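Local coordinates for protein 3-methyladenine DNA glycosylase (Helicobacter pylori, PDB 1PU7) that probably excises 3-methyladenine from alkylated DNA, as a helical base-excision-repair glycosylase of the HhH-GPD superfamily, and binds a methylated adenine here, at residues 20-25 with 195-200. Numbering follows the deposited sequence.
Sequences APAWWW and LAQLYA. With 39A (6-amino-3,9-dimethyl-9H-purin-3-ium), chain C.
Gln197 lies over one face of the Trp23 indole: Gln197 CG stands 3.6 Å from the centroid of the five-membered ring, a CH-pi contact 11° off the ring normal. The amide beyond it lies almost parallel to the indole, its CD 3.5 Å from Trp23 NE1. With CG anti to the backbone N (chi1 -169°) and an extended chain beyond, Gln197 carries its amide across the ring to Ala22, whose O accepts a hydrogen bond from Gln197 NE2 at 3.1 Å. That donor sits well above the carbonyl plane; Arg201 also hydrogen-bonds this oxygen. Obliquely to the indole, Ala200 CB touches Trp23 CE3 (3.5 Å) and Ala196 CB meets Trp23 CH2 (3.7 Å). Ala22 and Trp23 are the middle residues of a type I turn from Pro21 to Trp24; Trp24 and Trp25 meet the bound 3,9-dimethyladenine cation. One Trp24 face lies against the purine, CH2 3.2 Å from ligand C4, and ligand C8 sits over a face of Trp25. Trp24 NE1 is hydrogen-bonded to Glu208, and the His203 ring meets the Trp24 indole at about a right angle. The contact joins this base-binding loop, between helices 4-12 and 31-39, to helix 195-203, whose Ala200 also packs on helix 131-141.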
# COMPACT_ATOMS: atom_id res chain seq x y z
N ALA A 20 -15.01 4.34 -3.79
CA ALA A 20 -13.86 3.43 -3.69
C ALA A 20 -14.25 2.03 -3.21
O ALA A 20 -15.32 1.87 -2.62
CB ALA A 20 -12.79 4.03 -2.79
N PRO A 21 -13.42 1.00 -3.46
CA PRO A 21 -13.67 -0.32 -2.86
C PRO A 21 -13.41 -0.30 -1.33
O PRO A 21 -12.91 0.70 -0.79
CB PRO A 21 -12.69 -1.27 -3.59
CG PRO A 21 -11.64 -0.39 -4.23
CD PRO A 21 -12.22 1.02 -4.32
N ALA A 22 -13.76 -1.39 -0.66
CA ALA A 22 -13.77 -1.44 0.79
C ALA A 22 -12.41 -1.10 1.45
O ALA A 22 -12.38 -0.45 2.47
CB ALA A 22 -14.30 -2.82 1.30
N TRP A 23 -11.31 -1.54 0.86
CA TRP A 23 -9.99 -1.28 1.43
C TRP A 23 -9.27 -0.17 0.67
O TRP A 23 -8.06 -0.00 0.81
CB TRP A 23 -9.14 -2.55 1.41
CG TRP A 23 -9.46 -3.53 2.49
CD1 TRP A 23 -10.63 -4.21 2.65
CD2 TRP A 23 -8.61 -3.91 3.60
NE1 TRP A 23 -10.55 -5.02 3.76
CE2 TRP A 23 -9.33 -4.86 4.36
CE3 TRP A 23 -7.32 -3.56 4.01
CZ2 TRP A 23 -8.79 -5.47 5.53
CZ3 TRP A 23 -6.78 -4.15 5.16
CH2 TRP A 23 -7.52 -5.10 5.90
N TRP A 24 -10.03 0.58 -0.12
CA TRP A 24 -9.51 1.67 -0.99
C TRP A 24 -8.62 1.23 -2.14
O TRP A 24 -8.95 1.50 -3.28
CB TRP A 24 -8.86 2.78 -0.19
CG TRP A 24 -8.28 3.91 -1.01
CD1 TRP A 24 -8.98 4.87 -1.71
CD2 TRP A 24 -6.89 4.20 -1.21
NE1 TRP A 24 -8.10 5.75 -2.31
CE2 TRP A 24 -6.81 5.35 -2.03
CE3 TRP A 24 -5.70 3.62 -0.76
CZ2 TRP A 24 -5.59 5.94 -2.39
CZ3 TRP A 24 -4.49 4.19 -1.12
CH2 TRP A 24 -4.45 5.35 -1.94
N TRP A 25 -7.50 0.56 -1.84
CA TRP A 25 -6.62 0.01 -2.85
C TRP A 25 -7.38 -1.05 -3.65
O TRP A 25 -7.90 -1.98 -3.06
CB TRP A 25 -5.44 -0.67 -2.16
CG TRP A 25 -4.18 -0.76 -2.98
CD1 TRP A 25 -3.97 -1.52 -4.12
CD2 TRP A 25 -2.94 -0.13 -2.69
NE1 TRP A 25 -2.68 -1.35 -4.56
CE2 TRP A 25 -2.03 -0.47 -3.73
CE3 TRP A 25 -2.52 0.76 -1.68
CZ2 TRP A 25 -0.70 -0.02 -3.75
CZ3 TRP A 25 -1.19 1.27 -1.73
CH2 TRP A 25 -0.29 0.85 -2.75
N LEU A 195 -9.18 -2.74 12.33
CA LEU A 195 -8.28 -1.62 12.43
C LEU A 195 -7.38 -1.53 11.19
O LEU A 195 -7.07 -0.43 10.70
CB LEU A 195 -7.44 -1.75 13.73
CG LEU A 195 -6.30 -0.73 13.91
CD1 LEU A 195 -6.85 0.66 13.88
CD2 LEU A 195 -5.58 -1.01 15.24
N ALA A 196 -6.97 -2.69 10.67
CA ALA A 196 -6.16 -2.72 9.46
C ALA A 196 -6.94 -2.03 8.34
O ALA A 196 -6.40 -1.21 7.64
CB ALA A 196 -5.80 -4.16 9.07
N GLN A 197 -8.22 -2.39 8.20
CA GLN A 197 -9.08 -1.83 7.18
C GLN A 197 -9.30 -0.32 7.42
O GLN A 197 -9.31 0.46 6.47
CB GLN A 197 -10.41 -2.60 7.07
CG GLN A 197 -11.19 -2.16 5.81
CD GLN A 197 -12.57 -2.80 5.65
OE1 GLN A 197 -12.90 -3.80 6.32
NE2 GLN A 197 -13.37 -2.25 4.73
N LEU A 198 -9.45 0.05 8.69
CA LEU A 198 -9.49 1.46 9.06
C LEU A 198 -8.25 2.24 8.54
O LEU A 198 -8.39 3.26 7.89
CB LEU A 198 -9.67 1.61 10.58
CG LEU A 198 -10.05 3.03 10.97
CD1 LEU A 198 -10.98 3.00 12.14
CD2 LEU A 198 -8.77 3.79 11.33
N TYR A 199 -7.04 1.77 8.82
CA TYR A 199 -5.83 2.43 8.33
C TYR A 199 -5.74 2.40 6.81
O TYR A 199 -5.25 3.36 6.17
CB TYR A 199 -4.60 1.70 8.86
CG TYR A 199 -4.29 1.87 10.32
CD1 TYR A 199 -3.62 0.87 11.01
CD2 TYR A 199 -4.63 3.05 11.01
CE1 TYR A 199 -3.32 0.98 12.35
CE2 TYR A 199 -4.28 3.21 12.34
CZ TYR A 199 -3.64 2.15 13.02
OH TYR A 199 -3.29 2.28 14.35
N ALA A 200 -6.15 1.27 6.23
CA ALA A 200 -6.26 1.19 4.79
C ALA A 200 -7.10 2.34 4.25
O ALA A 200 -6.70 2.99 3.28
CB ALA A 200 -6.84 -0.16 4.36
N6 39A C . -6.91 4.71 -5.77
C6 39A C . -5.64 5.15 -5.60
C5 39A C . -4.76 4.25 -5.04
N7 39A C . -4.90 2.94 -4.61
C4 39A C . -3.42 4.70 -4.85
N9 39A C . -2.75 3.71 -4.31
C8 39A C . -3.62 2.67 -4.18
C9M 39A C . -1.31 3.89 -4.00
N3 39A C . -3.02 6.01 -5.21
C3M 39A C . -1.64 6.47 -4.98
C2 39A C . -3.95 6.83 -5.73
N1 39A C . -5.21 6.41 -5.92